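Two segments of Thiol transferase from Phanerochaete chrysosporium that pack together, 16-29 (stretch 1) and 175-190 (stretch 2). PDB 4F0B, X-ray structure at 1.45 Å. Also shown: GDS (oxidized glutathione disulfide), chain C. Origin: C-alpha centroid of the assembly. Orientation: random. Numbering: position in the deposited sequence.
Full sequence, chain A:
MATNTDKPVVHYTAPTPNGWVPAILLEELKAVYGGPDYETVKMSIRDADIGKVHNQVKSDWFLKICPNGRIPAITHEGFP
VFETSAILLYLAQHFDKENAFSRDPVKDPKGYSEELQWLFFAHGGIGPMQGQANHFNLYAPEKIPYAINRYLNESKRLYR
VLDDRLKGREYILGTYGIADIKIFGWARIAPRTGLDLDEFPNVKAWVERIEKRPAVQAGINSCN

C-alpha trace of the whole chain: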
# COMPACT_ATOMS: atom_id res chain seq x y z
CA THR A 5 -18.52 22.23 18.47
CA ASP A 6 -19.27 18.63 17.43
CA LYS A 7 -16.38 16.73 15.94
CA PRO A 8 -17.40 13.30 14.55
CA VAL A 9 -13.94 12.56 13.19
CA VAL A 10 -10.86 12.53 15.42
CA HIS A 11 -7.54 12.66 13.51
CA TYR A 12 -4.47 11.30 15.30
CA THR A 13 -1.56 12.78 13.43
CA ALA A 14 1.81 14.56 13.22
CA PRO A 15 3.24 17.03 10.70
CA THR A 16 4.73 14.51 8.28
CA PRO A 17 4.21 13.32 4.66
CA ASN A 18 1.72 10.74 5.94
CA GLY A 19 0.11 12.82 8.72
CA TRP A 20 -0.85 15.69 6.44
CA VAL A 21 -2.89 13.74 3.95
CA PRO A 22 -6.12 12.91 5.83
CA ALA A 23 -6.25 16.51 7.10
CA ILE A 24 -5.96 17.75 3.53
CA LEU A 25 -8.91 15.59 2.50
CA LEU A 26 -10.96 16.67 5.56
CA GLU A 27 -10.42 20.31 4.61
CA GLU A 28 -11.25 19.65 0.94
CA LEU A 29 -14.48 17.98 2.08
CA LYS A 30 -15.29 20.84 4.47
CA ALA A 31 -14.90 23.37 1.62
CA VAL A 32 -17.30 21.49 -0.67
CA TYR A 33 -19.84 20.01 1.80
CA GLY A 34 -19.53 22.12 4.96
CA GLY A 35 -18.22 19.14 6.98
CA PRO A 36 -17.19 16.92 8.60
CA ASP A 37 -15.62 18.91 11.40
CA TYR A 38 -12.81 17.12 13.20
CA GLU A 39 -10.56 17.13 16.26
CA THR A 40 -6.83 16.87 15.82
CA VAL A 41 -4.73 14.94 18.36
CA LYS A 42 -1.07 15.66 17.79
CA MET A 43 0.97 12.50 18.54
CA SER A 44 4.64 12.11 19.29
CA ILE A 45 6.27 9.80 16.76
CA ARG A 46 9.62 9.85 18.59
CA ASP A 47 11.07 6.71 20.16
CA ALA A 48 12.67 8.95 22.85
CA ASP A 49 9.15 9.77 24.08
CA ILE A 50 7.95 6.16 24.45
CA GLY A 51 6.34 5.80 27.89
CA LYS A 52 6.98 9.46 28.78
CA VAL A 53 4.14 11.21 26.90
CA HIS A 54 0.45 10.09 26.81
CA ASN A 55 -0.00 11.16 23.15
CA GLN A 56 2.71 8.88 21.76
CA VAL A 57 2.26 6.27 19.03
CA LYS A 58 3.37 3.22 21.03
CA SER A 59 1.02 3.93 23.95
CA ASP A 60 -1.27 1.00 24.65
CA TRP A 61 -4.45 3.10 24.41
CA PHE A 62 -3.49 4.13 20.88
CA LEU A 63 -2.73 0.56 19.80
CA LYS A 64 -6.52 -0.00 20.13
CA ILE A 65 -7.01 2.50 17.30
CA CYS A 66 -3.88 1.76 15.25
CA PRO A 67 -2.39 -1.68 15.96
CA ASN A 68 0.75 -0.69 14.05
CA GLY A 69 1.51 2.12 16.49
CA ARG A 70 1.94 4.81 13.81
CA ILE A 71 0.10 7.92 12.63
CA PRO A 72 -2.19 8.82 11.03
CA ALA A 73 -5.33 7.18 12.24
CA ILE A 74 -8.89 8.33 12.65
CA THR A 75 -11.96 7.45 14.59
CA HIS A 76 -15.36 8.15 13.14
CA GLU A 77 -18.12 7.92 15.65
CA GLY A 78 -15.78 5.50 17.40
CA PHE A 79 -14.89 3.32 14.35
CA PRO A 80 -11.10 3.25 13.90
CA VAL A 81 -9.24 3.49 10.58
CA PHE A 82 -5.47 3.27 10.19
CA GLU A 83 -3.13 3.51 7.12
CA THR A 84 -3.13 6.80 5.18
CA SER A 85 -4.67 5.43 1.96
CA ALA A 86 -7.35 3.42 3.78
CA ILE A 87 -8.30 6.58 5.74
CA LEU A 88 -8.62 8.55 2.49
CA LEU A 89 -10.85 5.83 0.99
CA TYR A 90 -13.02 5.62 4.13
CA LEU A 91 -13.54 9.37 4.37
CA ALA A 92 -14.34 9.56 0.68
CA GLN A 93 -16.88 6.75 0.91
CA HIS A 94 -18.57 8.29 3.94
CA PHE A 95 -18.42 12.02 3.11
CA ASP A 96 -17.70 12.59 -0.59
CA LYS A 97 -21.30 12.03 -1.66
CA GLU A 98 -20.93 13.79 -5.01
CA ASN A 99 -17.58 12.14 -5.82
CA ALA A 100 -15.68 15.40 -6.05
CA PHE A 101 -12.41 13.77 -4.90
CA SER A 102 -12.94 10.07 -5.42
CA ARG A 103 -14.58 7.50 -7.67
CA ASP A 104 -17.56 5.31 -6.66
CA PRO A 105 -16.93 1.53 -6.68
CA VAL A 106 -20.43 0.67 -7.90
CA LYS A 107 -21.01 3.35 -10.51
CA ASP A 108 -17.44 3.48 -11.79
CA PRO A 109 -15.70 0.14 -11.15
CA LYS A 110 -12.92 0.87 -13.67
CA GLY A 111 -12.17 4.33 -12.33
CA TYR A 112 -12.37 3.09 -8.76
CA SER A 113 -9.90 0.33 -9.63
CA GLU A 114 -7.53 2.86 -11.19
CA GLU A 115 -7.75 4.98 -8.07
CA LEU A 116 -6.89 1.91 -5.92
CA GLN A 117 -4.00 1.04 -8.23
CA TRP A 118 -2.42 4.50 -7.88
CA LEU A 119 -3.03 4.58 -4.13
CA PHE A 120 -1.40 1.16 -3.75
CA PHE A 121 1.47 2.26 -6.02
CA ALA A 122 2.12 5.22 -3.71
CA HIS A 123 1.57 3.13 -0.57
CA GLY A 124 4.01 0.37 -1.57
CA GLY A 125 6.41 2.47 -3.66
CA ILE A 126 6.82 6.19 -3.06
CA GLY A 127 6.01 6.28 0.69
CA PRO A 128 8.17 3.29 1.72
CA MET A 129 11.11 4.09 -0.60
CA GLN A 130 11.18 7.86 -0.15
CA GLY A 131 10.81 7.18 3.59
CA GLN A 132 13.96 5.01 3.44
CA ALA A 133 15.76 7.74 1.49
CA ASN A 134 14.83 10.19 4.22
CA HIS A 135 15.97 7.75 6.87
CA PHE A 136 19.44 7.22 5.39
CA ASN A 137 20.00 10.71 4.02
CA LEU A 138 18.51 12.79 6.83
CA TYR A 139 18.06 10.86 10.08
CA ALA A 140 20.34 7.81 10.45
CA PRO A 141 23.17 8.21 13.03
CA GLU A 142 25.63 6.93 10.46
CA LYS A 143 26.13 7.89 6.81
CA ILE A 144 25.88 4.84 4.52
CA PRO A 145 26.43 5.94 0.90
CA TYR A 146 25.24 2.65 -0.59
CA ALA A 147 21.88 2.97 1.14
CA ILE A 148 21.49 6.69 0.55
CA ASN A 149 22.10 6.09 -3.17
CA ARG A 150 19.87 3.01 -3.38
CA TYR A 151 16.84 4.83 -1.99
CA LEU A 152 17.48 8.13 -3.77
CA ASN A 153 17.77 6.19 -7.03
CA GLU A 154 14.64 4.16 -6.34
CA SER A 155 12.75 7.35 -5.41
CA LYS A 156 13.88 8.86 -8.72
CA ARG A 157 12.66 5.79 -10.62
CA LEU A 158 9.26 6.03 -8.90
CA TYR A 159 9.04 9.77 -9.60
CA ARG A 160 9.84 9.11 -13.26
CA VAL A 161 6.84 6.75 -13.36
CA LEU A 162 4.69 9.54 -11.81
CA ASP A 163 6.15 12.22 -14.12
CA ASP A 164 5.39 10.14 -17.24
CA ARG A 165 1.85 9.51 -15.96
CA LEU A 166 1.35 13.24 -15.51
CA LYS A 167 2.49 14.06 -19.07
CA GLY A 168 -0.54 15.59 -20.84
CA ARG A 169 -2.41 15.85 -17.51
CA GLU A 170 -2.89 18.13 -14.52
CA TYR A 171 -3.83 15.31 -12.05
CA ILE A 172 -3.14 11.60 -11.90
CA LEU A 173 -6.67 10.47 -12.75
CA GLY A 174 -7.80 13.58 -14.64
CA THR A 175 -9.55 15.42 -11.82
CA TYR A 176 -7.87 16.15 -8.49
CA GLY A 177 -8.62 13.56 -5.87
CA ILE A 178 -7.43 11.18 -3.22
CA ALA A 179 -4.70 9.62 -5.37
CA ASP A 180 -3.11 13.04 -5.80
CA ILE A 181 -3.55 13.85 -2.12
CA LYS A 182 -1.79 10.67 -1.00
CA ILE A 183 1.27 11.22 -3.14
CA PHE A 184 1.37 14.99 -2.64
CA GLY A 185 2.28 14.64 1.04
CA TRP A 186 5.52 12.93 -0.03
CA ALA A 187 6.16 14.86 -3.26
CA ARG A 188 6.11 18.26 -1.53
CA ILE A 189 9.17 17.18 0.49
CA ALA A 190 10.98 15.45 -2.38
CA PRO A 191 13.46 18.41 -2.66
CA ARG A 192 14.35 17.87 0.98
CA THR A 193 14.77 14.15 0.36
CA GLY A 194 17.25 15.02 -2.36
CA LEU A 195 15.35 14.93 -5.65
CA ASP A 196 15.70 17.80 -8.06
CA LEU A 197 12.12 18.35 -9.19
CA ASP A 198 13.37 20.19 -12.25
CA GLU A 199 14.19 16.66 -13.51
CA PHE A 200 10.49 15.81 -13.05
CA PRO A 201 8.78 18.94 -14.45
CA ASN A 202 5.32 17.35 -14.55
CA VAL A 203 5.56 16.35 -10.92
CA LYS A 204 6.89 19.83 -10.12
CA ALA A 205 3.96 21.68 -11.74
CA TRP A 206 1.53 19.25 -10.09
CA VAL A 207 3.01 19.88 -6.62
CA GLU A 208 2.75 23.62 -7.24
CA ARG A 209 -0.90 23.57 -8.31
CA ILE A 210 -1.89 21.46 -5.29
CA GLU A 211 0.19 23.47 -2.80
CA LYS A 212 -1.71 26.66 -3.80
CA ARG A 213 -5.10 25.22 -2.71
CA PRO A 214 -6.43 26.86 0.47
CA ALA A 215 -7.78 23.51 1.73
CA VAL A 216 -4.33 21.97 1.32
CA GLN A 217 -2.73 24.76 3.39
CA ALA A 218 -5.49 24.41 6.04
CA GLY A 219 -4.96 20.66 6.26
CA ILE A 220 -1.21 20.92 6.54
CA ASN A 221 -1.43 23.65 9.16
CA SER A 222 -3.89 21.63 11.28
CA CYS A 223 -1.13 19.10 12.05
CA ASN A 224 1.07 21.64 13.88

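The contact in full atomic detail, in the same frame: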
# COMPACT_ATOMS: atom_id res chain seq x y z
N THR A 16 3.85 15.44 9.02
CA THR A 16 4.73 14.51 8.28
C THR A 16 4.05 14.20 6.94
O THR A 16 2.85 14.46 6.75
CB THR A 16 4.88 13.15 9.00
OG1 THR A 16 3.58 12.57 9.17
CG2 THR A 16 5.46 13.28 10.40
N PRO A 17 4.79 13.63 5.98
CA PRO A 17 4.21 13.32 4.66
C PRO A 17 3.00 12.39 4.71
O PRO A 17 2.15 12.44 3.80
CB PRO A 17 5.39 12.65 3.89
CG PRO A 17 6.38 12.25 4.99
CD PRO A 17 6.24 13.33 6.03
N ASN A 18 2.91 11.54 5.74
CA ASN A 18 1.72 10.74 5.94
C ASN A 18 0.64 11.46 6.77
O ASN A 18 -0.56 11.39 6.44
CB ASN A 18 2.10 9.40 6.60
CG ASN A 18 2.88 8.51 5.64
OD1 ASN A 18 2.55 8.44 4.45
ND2 ASN A 18 3.93 7.88 6.14
N GLY A 19 1.06 12.12 7.84
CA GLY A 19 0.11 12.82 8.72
C GLY A 19 -0.71 13.90 8.04
O GLY A 19 -1.88 14.12 8.41
N TRP A 20 -0.13 14.56 7.03
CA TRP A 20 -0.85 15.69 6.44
C TRP A 20 -2.04 15.23 5.62
O TRP A 20 -3.00 15.99 5.47
CB TRP A 20 0.06 16.46 5.47
CG TRP A 20 1.19 17.18 6.15
CD1 TRP A 20 1.14 17.89 7.31
CD2 TRP A 20 2.55 17.28 5.67
NE1 TRP A 20 2.40 18.41 7.61
CE2 TRP A 20 3.27 18.05 6.61
CE3 TRP A 20 3.22 16.77 4.54
CZ2 TRP A 20 4.64 18.30 6.47
CZ3 TRP A 20 4.60 17.03 4.40
CH2 TRP A 20 5.28 17.79 5.36
N VAL A 21 -1.98 14.02 5.06
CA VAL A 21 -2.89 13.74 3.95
C VAL A 21 -4.37 13.56 4.34
O VAL A 21 -5.25 14.08 3.63
CB VAL A 21 -2.36 12.67 2.96
CG1 VAL A 21 -1.00 13.06 2.44
CG2 VAL A 21 -2.33 11.26 3.54
N PRO A 22 -4.69 12.90 5.48
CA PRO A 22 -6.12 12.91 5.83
C PRO A 22 -6.64 14.29 6.18
O PRO A 22 -7.82 14.56 5.94
CB PRO A 22 -6.21 11.96 7.03
CG PRO A 22 -4.92 11.08 6.94
CD PRO A 22 -3.89 12.09 6.44
N ALA A 23 -5.80 15.15 6.75
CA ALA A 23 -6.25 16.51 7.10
C ALA A 23 -6.53 17.32 5.84
O ALA A 23 -7.48 18.09 5.78
CB ALA A 23 -5.22 17.22 8.00
N ILE A 24 -5.70 17.13 4.82
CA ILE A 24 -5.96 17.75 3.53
C ILE A 24 -7.33 17.31 2.99
O ILE A 24 -8.14 18.16 2.64
CB ILE A 24 -4.86 17.43 2.53
CG1 ILE A 24 -3.56 18.15 2.93
CG2 ILE A 24 -5.32 17.82 1.10
CD1 ILE A 24 -2.31 17.68 2.13
N LEU A 25 -7.60 16.01 2.97
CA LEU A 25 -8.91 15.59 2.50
C LEU A 25 -10.05 16.14 3.37
O LEU A 25 -11.05 16.60 2.83
CB LEU A 25 -8.98 14.07 2.42
CG LEU A 25 -10.34 13.55 1.93
CD1 LEU A 25 -10.72 14.05 0.55
CD2 LEU A 25 -10.31 12.03 1.98
N LEU A 26 -9.91 16.11 4.70
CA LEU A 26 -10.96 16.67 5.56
C LEU A 26 -11.23 18.12 5.21
O LEU A 26 -12.38 18.54 5.14
CB LEU A 26 -10.56 16.52 7.03
CG LEU A 26 -10.66 15.08 7.54
CD1 LEU A 26 -9.83 14.88 8.80
CD2 LEU A 26 -12.12 14.73 7.80
N GLU A 27 -10.19 18.92 4.97
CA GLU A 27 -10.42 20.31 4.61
C GLU A 27 -11.01 20.47 3.20
O GLU A 27 -11.83 21.36 2.99
CB GLU A 27 -9.12 21.13 4.76
CG GLU A 27 -8.65 21.33 6.20
CD GLU A 27 -9.64 22.14 7.03
OE1 GLU A 27 -10.34 23.05 6.50
OE2 GLU A 27 -9.74 21.91 8.26
N GLU A 28 -10.63 19.61 2.27
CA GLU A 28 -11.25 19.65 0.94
C GLU A 28 -12.74 19.33 1.04
O GLU A 28 -13.58 20.00 0.41
CB GLU A 28 -10.58 18.68 -0.04
CG GLU A 28 -9.09 18.96 -0.34
CD GLU A 28 -8.86 20.09 -1.34
OE1 GLU A 28 -9.82 20.75 -1.77
OE2 GLU A 28 -7.68 20.31 -1.66
N LEU A 29 -13.07 18.34 1.88
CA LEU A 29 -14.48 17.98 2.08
C LEU A 29 -15.23 19.12 2.76
O LEU A 29 -16.34 19.47 2.35
CB LEU A 29 -14.57 16.71 2.93
CG LEU A 29 -14.03 15.44 2.26
CD1 LEU A 29 -13.93 14.32 3.30
CD2 LEU A 29 -14.94 15.02 1.10
N THR A 175 -9.15 14.45 -12.85
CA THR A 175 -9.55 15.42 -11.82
C THR A 175 -8.81 15.15 -10.53
O THR A 175 -8.49 13.99 -10.18
CB THR A 175 -11.07 15.34 -11.56
OG1 THR A 175 -11.42 13.98 -11.28
CG2 THR A 175 -11.84 15.80 -12.80
N TYR A 176 -8.54 16.22 -9.79
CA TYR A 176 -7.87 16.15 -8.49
C TYR A 176 -8.65 15.30 -7.51
O TYR A 176 -9.86 15.44 -7.35
CB TYR A 176 -7.76 17.56 -7.95
CG TYR A 176 -7.30 17.71 -6.52
CD1 TYR A 176 -5.95 17.55 -6.17
CD2 TYR A 176 -8.20 18.06 -5.52
CE1 TYR A 176 -5.52 17.73 -4.86
CE2 TYR A 176 -7.77 18.24 -4.20
CZ TYR A 176 -6.45 18.10 -3.90
OH TYR A 176 -6.03 18.30 -2.61
N GLY A 177 -7.94 14.40 -6.84
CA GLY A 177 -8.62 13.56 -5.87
C GLY A 177 -7.65 12.85 -4.96
O GLY A 177 -6.48 13.22 -4.83
N ILE A 178 -8.18 11.83 -4.29
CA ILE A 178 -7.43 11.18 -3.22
C ILE A 178 -6.12 10.53 -3.66
O ILE A 178 -5.19 10.46 -2.85
CB ILE A 178 -8.27 10.19 -2.39
CG1 ILE A 178 -8.88 9.09 -3.27
CG2 ILE A 178 -9.36 10.97 -1.62
CD1 ILE A 178 -9.61 8.00 -2.43
N ALA A 179 -5.99 10.10 -4.92
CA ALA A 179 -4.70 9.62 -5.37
C ALA A 179 -3.65 10.72 -5.41
O ALA A 179 -2.49 10.48 -5.02
CB ALA A 179 -4.79 8.96 -6.72
N ASP A 180 -4.02 11.91 -5.85
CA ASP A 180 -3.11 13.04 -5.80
C ASP A 180 -2.75 13.40 -4.37
O ASP A 180 -1.60 13.65 -4.08
CB ASP A 180 -3.73 14.26 -6.47
CG ASP A 180 -4.17 13.97 -7.88
OD1 ASP A 180 -3.32 13.94 -8.81
OD2 ASP A 180 -5.39 13.74 -8.04
N ILE A 181 -3.77 13.46 -3.51
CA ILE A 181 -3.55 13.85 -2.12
C ILE A 181 -2.54 12.94 -1.43
O ILE A 181 -1.62 13.41 -0.76
CB ILE A 181 -4.90 13.96 -1.37
CG1 ILE A 181 -5.74 15.13 -1.92
CG2 ILE A 181 -4.67 14.13 0.15
CD1 ILE A 181 -7.22 15.09 -1.49
N LYS A 182 -2.70 11.63 -1.61
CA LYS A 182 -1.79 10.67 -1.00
C LYS A 182 -0.35 10.91 -1.39
O LYS A 182 0.56 10.97 -0.52
CB LYS A 182 -2.20 9.24 -1.36
CG LYS A 182 -1.13 8.19 -0.98
CD LYS A 182 -0.89 8.07 0.52
CE LYS A 182 0.41 7.26 0.78
NZ LYS A 182 0.86 7.38 2.20
N ILE A 183 -0.10 11.06 -2.69
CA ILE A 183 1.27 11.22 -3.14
C ILE A 183 1.83 12.61 -2.83
O ILE A 183 3.03 12.73 -2.53
CB ILE A 183 1.40 10.91 -4.63
CG1 ILE A 183 0.98 9.45 -4.86
CG2 ILE A 183 2.86 11.14 -5.09
CD1 ILE A 183 0.97 8.97 -6.33
N PHE A 184 0.96 13.62 -2.88
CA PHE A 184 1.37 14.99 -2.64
C PHE A 184 2.08 15.18 -1.29
O PHE A 184 3.03 15.94 -1.19
CB PHE A 184 0.16 15.94 -2.76
CG PHE A 184 0.45 17.33 -2.30
CD1 PHE A 184 1.13 18.21 -3.14
CD2 PHE A 184 0.04 17.77 -1.04
CE1 PHE A 184 1.42 19.51 -2.71
CE2 PHE A 184 0.33 19.05 -0.61
CZ PHE A 184 1.00 19.91 -1.43
N GLY A 185 1.63 14.48 -0.26
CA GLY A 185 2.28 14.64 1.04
C GLY A 185 3.77 14.31 1.00
O GLY A 185 4.57 14.97 1.71
N TRP A 186 4.13 13.29 0.20
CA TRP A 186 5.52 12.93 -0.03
C TRP A 186 6.21 13.83 -1.07
O TRP A 186 7.36 14.24 -0.89
CB TRP A 186 5.63 11.46 -0.42
CG TRP A 186 5.45 10.55 0.76
CD1 TRP A 186 4.29 9.92 1.15
CD2 TRP A 186 6.45 10.19 1.68
NE1 TRP A 186 4.52 9.19 2.31
CE2 TRP A 186 5.85 9.34 2.65
CE3 TRP A 186 7.82 10.51 1.80
CZ2 TRP A 186 6.58 8.77 3.71
CZ3 TRP A 186 8.55 9.96 2.86
CH2 TRP A 186 7.91 9.09 3.81
N ALA A 187 5.52 14.10 -2.17
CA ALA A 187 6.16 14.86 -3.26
C ALA A 187 6.56 16.26 -2.81
O ALA A 187 7.60 16.75 -3.28
CB ALA A 187 5.23 14.91 -4.47
N ARG A 188 5.78 16.90 -1.93
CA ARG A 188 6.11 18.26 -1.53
C ARG A 188 7.41 18.34 -0.72
O ARG A 188 7.99 19.42 -0.61
CB ARG A 188 4.94 18.91 -0.79
CG ARG A 188 4.73 18.38 0.63
CD ARG A 188 3.45 18.94 1.23
NE ARG A 188 3.50 20.41 1.37
CZ ARG A 188 3.92 21.02 2.48
NH1 ARG A 188 4.27 20.32 3.56
NH2 ARG A 188 3.94 22.36 2.54
N ILE A 189 7.88 17.21 -0.18
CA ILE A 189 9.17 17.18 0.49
C ILE A 189 10.24 16.43 -0.29
O ILE A 189 11.35 16.26 0.22
CB ILE A 189 9.09 16.62 1.94
CG1 ILE A 189 8.73 15.13 1.93
CG2 ILE A 189 8.13 17.53 2.79
CD1 ILE A 189 8.93 14.39 3.29
N ALA A 190 9.94 16.04 -1.54
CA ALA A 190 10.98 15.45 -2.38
C ALA A 190 12.28 16.28 -2.48
O ALA A 190 13.35 15.67 -2.48
CB ALA A 190 10.41 15.12 -3.79
N1 GDS C . 1.88 2.83 5.93
CA1 GDS C . 1.56 3.82 7.01
C1 GDS C . 0.51 4.81 6.44
OE1 GDS C . 0.48 5.01 5.21
OE2 GDS C . -0.27 5.34 7.26
CB1 GDS C . 2.83 4.61 7.37
CG1 GDS C . 2.60 5.57 8.55
CD1 GDS C . 3.94 6.07 9.06
O1 GDS C . 5.03 5.78 8.58
N2 GDS C . 3.87 6.84 10.20
CA2 GDS C . 5.05 7.43 10.84
C2 GDS C . 5.03 7.09 12.31
O2 GDS C . 3.98 7.14 12.99
CB2 GDS C . 5.09 8.95 10.73
SG2 GDS C . 4.99 9.59 9.05
N3 GDS C . 6.24 6.76 12.82
CA3 GDS C . 6.36 6.45 14.25
C3 GDS C . 7.08 5.18 14.50
OE3 GDS C . 7.18 4.84 15.70
OE4 GDS C . 7.52 4.52 13.53
N4 GDS C . 6.98 5.90 6.46
CA4 GDS C . 7.05 4.93 5.37
C4 GDS C . 5.73 4.79 4.55
OE5 GDS C . 4.90 5.73 4.54
OE6 GDS C . 5.59 3.72 3.95
C5 GDS C . 8.07 6.59 6.80
O5 GDS C . 9.17 6.44 6.21
CA5 GDS C . 7.93 7.56 7.96
N5 GDS C . 9.16 7.54 8.78
CB5 GDS C . 7.66 8.95 7.33
SG5 GDS C . 7.22 10.15 8.58
CA6 GDS C . 10.37 4.71 11.67
C6 GDS C . 11.56 4.16 10.85
OE7 GDS C . 11.41 4.01 9.62
OE8 GDS C . 12.59 3.85 11.50
N6 GDS C . 10.31 3.96 12.93
CB6 GDS C . 10.57 6.23 11.97
CG6 GDS C . 10.51 7.20 10.75
CD6 GDS C . 9.15 7.18 10.11
O6 GDS C . 8.11 6.84 10.65
O HOH W 1 1.10 10.27 2.14

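How does the start of stretch 2 reach the helix of stretch 1? Y176 lies two residues before helix 178-187, and its side chain, with chi1 at t, carries the phenol across to E28. Y176 OH donates a hydrogen bond to E28 OE2 at 2.8 Å, a suitable partner for a carboxylate that is buried here. The aliphatic neighbourhood of that bond is supplied in part by I24, whose CG2 lies 3.8 Å from Y176 OH. G177, at the N-cap position, has its N bonded to D180 OD2 at 2.9 Å, which satisfies the amide.

What fills the space between the two helices? They run at 137° to each other, with axes 8.9 Å apart at closest approach, and the gap is packed with branched aliphatic side chains. I178 CG2 meets L25 CD2 at 3.9 Å. The CA-to-CB bond of I181 points toward stretch 1, and the residue is the hub: its CG2 is 3.9 Å from both V21 CB and I24 CG2, while its CD1 reaches L25 CD1 at 4.2 Å.

How are polar groups accommodated beside this apolar core? The CA-to-CB bond of K182 points away from stretch 1, yet the long side chain brings NZ back to 3.0 Å from N18 OD1. Water 1 accepts from K182 NZ at 2.9 Å and lies 2.9 Å from P17 O and 2.8 Å from K182 O, so it joins both backbones. N18 also serves the ligand: its ND2 donates to GDS OE5 at 2.9 Å.

Why do the backbones come so close at G185? Just before it, I24 CD1 lies 3.9 Å from F184 CD2, at the edge of the ring. The CA atoms of P17 and G185 are only 4.3 Å apart, and G185 CA makes a CH...O contact with P17 O at 3.5 Å. A CB here would point toward stretch 1 and clash with P17 O and V21 CG1, so glycine suits the place. G185 O is buried here with no polar partner in the model, 3.3 Å from P17 CB.

What closes the far end? W186 lays a ring face against P17, whose CG sits 3.5 Å from the centroid of the six-membered ring, while W186 NE1 donates to N18 OD1 at 3.0 Å. R188 extends its guanidinium over the W20 face, with CZ 4.6 Å from the six-membered ring centroid, a cation-pi contact. I189 finishes the seam, its CD1 3.7 Å from P17 CG and its CG2 3.8 Å from W20 CH2.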